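Local coordinates for protein endopolygalacturonase (Chondrostereum purpureum, PDB 1K5C) that probably hydrolyses the alpha-1,4-galacturonosyl links inside polygalacturonate chains, as an endo-acting glycoside hydrolase of family 28, at residues A[142-147]-A[218-223]. Sequence-based numbering, arbitrary orientation.
Sequences AGDTKN and VTRSMY
Asp144 and Arg220 meet in a salt bridge on the surface of a right-handed parallel beta-helix, the fold of glycoside hydrolase family 28. Asp144 lies in a short 3-10 turn in the loop between strands 130-139 and 155-158. Arg220 sits at a corner of the chain on strand 207-221, with Tyr223 already on the next face of the helix.

The tight part is small. Asp144 OD2 accepts Arg220 NH2 at 2.8 Å on its syn lone pair, with an N-H...O angle of 148°. A second bond to the same oxygen, from Arg220 NH1, is weak and long at 3.4 Å. One carboxylate oxygen thus takes both terminal nitrogens, at the edge of the guanidinium, and the pair is not a two-oxygen, two-nitrogen bridge. The carboxylate and guanidinium planes stand 69° apart. The side chains approach from opposite directions. Arg220 runs out with CG anti to its backbone N (chi1 -160°) and bends at chi3, which carries the guanidinium across to the loop.

The rest is loose. The nearest CA atoms, those of Asp144 and Arg220, are 11.6 Å apart, and the two segments bury just 65 Å² between them. Arg220 is exposed, and its side chain also touches Phe141. With an alanine in place of Asp144, the Arg220 guanidinium would probably lose this charged mate and be freer to turn.

Asp144 lies near the galacturonate-binding residues, about 9 Å from His195 and 10 Å from Asp173, side chain to side chain. Met222 touches His195. Behind Arg220, a side-chain bond spans the corner within its own segment: Ser221 OG donates to Thr219 O at 2.7 Å, from above the carbonyl plane.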
ATOM      1  N   ALA A 142     -14.659  -3.115   8.672  1.00 11.56           N
ATOM      2  CA  ALA A 142     -15.717  -4.104   8.695  1.00 12.24           C
ATOM      3  C   ALA A 142     -15.208  -5.461   8.249  1.00 11.74           C
ATOM      4  O   ALA A 142     -15.808  -6.511   8.592  1.00 12.93           O
ATOM      5  CB  ALA A 142     -16.872  -3.625   7.801  1.00 13.16           C
ATOM      6  N   GLY A 143     -14.145  -5.502   7.445  1.00 11.59           N
ATOM      7  CA  GLY A 143     -13.551  -6.763   6.978  1.00 11.62           C
ATOM      8  C   GLY A 143     -12.939  -7.601   8.104  1.00 11.82           C
ATOM      9  O   GLY A 143     -12.612  -8.774   7.866  1.00 12.32           O
ATOM     10  N   ASP A 144     -12.757  -7.036   9.292  1.00 11.83           N
ATOM     11  CA  ASP A 144     -12.230  -7.827  10.394  1.00 12.46           C
ATOM     12  C   ASP A 144     -13.229  -8.861  10.853  1.00 13.39           C
ATOM     13  O   ASP A 144     -12.866  -9.906  11.429  1.00 15.77           O
ATOM     14  CB  ASP A 144     -11.885  -6.946  11.593  1.00 12.87           C
ATOM     15  CG  ASP A 144     -10.616  -6.129  11.463  1.00 13.09           C
ATOM     16  OD1 ASP A 144      -9.995  -6.140  10.399  1.00 14.37           O
ATOM     17  OD2 ASP A 144     -10.243  -5.512  12.500  1.00 15.35           O
ATOM     18  N   THR A 145     -14.521  -8.592  10.702  1.00 13.33           N
ATOM     19  CA  THR A 145     -15.594  -9.479  11.241  1.00 14.82           C
ATOM     20  C   THR A 145     -15.479 -10.838  10.605  1.00 14.62           C
ATOM     21  O   THR A 145     -15.489 -10.986   9.365  1.00 14.31           O
ATOM     22  CB  THR A 145     -16.974  -8.847  10.974  1.00 16.51           C
ATOM     23  OG1 THR A 145     -17.013  -7.577  11.652  1.00 18.12           O
ATOM     24  CG2 THR A 145     -18.074  -9.774  11.524  1.00 23.02           C
ATOM     25  N   LYS A 146     -15.275 -11.879  11.457  1.00 15.59           N
ATOM     26  CA  LYS A 146     -15.115 -13.256  11.023  1.00 17.31           C
ATOM     27  C   LYS A 146     -13.951 -13.376  10.049  1.00 16.22           C
ATOM     28  O   LYS A 146     -13.887 -14.382   9.280  1.00 18.26           O
ATOM     29  CB  LYS A 146     -16.408 -13.842  10.488  1.00 20.41           C
ATOM     30  CG  LYS A 146     -17.497 -13.941  11.524  1.00 23.81           C
ATOM     31  CD  LYS A 146     -18.754 -14.544  10.987  1.00 36.04           C
ATOM     32  CE  LYS A 146     -18.829 -14.812   9.500  1.00 64.09           C
ATOM     33  N   ASN A 147     -12.981 -12.434  10.082  1.00 16.13           N
ATOM     34  CA  ASN A 147     -11.830 -12.513   9.193  1.00 18.16           C
ATOM     35  C   ASN A 147     -12.248 -12.716   7.722  1.00 14.33           C
ATOM     36  O   ASN A 147     -11.539 -13.324   6.928  1.00 15.10           O
ATOM     37  CB  ASN A 147     -10.782 -13.552   9.616  1.00 20.46           C
ATOM     38  CG  ASN A 147     -10.213 -13.240  10.991  1.00 20.73           C
ATOM     39  OD1 ASN A 147     -10.243 -14.087  11.847  1.00 26.06           O
ATOM     40  ND2 ASN A 147      -9.719 -12.021  11.244  1.00 24.20           N
ATOM     41  N   VAL A 218       2.011   2.065  13.203  1.00 11.61           N
ATOM     42  CA  VAL A 218       1.425   0.795  12.852  1.00 11.83           C
ATOM     43  C   VAL A 218       0.971   0.137  14.152  1.00 12.27           C
ATOM     44  O   VAL A 218       1.801   0.021  15.090  1.00 13.32           O
ATOM     45  CB  VAL A 218       2.423  -0.113  12.124  1.00 12.26           C
ATOM     46  CG1 VAL A 218       1.798  -1.473  11.798  1.00 13.78           C
ATOM     47  CG2 VAL A 218       2.986   0.568  10.858  1.00 13.14           C
ATOM     48  N   THR A 219      -0.284  -0.295  14.223  1.00 12.10           N
ATOM     49  CA  THR A 219      -0.799  -0.987  15.415  1.00 12.19           C
ATOM     50  C   THR A 219      -1.582  -2.215  14.979  1.00 11.95           C
ATOM     51  O   THR A 219      -2.088  -2.310  13.848  1.00 12.00           O
ATOM     52  CB  THR A 219      -1.696  -0.040  16.235  1.00 13.84           C
ATOM     53  OG1 THR A 219      -2.766   0.436  15.392  1.00 14.68           O
ATOM     54  CG2 THR A 219      -0.918   1.130  16.818  1.00 15.94           C
ATOM     55  N   ARG A 220      -1.717  -3.160  15.929  1.00 12.69           N
ATOM     56  CA  ARG A 220      -2.625  -4.305  15.773  1.00 12.50           C
ATOM     57  C   ARG A 220      -2.523  -4.919  14.355  1.00 11.86           C
ATOM     58  O   ARG A 220      -3.499  -5.006  13.629  1.00 12.54           O
ATOM     59  CB  ARG A 220      -4.045  -3.876  16.142  1.00 13.85           C
ATOM     60  CG  ARG A 220      -4.956  -5.038  16.491  1.00 16.75           C
ATOM     61  CD  ARG A 220      -6.368  -4.584  16.854  1.00 20.46           C
ATOM     62  NE  ARG A 220      -7.029  -3.994  15.731  1.00 17.74           N
ATOM     63  CZ  ARG A 220      -7.671  -4.688  14.766  1.00 16.49           C
ATOM     64  NH1 ARG A 220      -7.792  -6.029  14.759  1.00 20.37           N
ATOM     65  NH2 ARG A 220      -8.207  -4.034  13.793  1.00 16.89           N
ATOM     66  N   SER A 221      -1.301  -5.325  14.031  1.00 12.04           N
ATOM     67  CA  SER A 221      -0.977  -5.806  12.671  1.00 12.07           C
ATOM     68  C   SER A 221      -0.190  -7.065  12.759  1.00 11.85           C
ATOM     69  O   SER A 221       0.449  -7.393  13.764  1.00 12.75           O
ATOM     70  CB  SER A 221      -0.215  -4.722  11.877  1.00 12.39           C
ATOM     71  OG  SER A 221      -1.052  -3.565  11.648  1.00 12.51           O
ATOM     72  N   MET A 222      -0.121  -7.802  11.618  1.00 11.87           N
ATOM     73  CA  MET A 222       0.574  -9.084  11.611  1.00 11.89           C
ATOM     74  C   MET A 222       2.091  -8.901  11.509  1.00 11.64           C
ATOM     75  O   MET A 222       2.852  -9.757  12.009  1.00 12.24           O
ATOM     76  CB  MET A 222       0.054  -9.929  10.455  1.00 13.30           C
ATOM     77  CG  MET A 222       0.559 -11.319  10.337  1.00 18.10           C
ATOM     78  SD  MET A 222      -0.406 -12.278   9.150  1.00 23.26           S
ATOM     79  CE  MET A 222      -1.954 -11.792   9.706  1.00 20.08           C
ATOM     80  N   TYR A 223       2.511  -7.819  10.838  1.00 11.49           N
ATOM     81  CA  TYR A 223       3.927  -7.508  10.684  1.00 11.41           C
ATOM     82  C   TYR A 223       4.067  -6.008  10.884  1.00 10.92           C
ATOM     83  O   TYR A 223       3.114  -5.262  10.668  1.00 11.58           O
ATOM     84  CB  TYR A 223       4.474  -7.823   9.261  1.00 12.04           C
ATOM     85  CG  TYR A 223       4.085  -9.199   8.741  1.00 12.26           C
ATOM     86  CD1 TYR A 223       4.908 -10.292   8.831  1.00 16.24           C
ATOM     87  CD2 TYR A 223       2.871  -9.395   8.113  1.00 13.49           C
ATOM     88  CE1 TYR A 223       4.497 -11.549   8.323  1.00 16.61           C
ATOM     89  CE2 TYR A 223       2.444 -10.608   7.627  1.00 14.92           C
ATOM     90  CZ  TYR A 223       3.280 -11.688   7.752  1.00 16.08           C
ATOM     91  OH  TYR A 223       2.905 -12.909   7.228  1.00 21.15           O
TER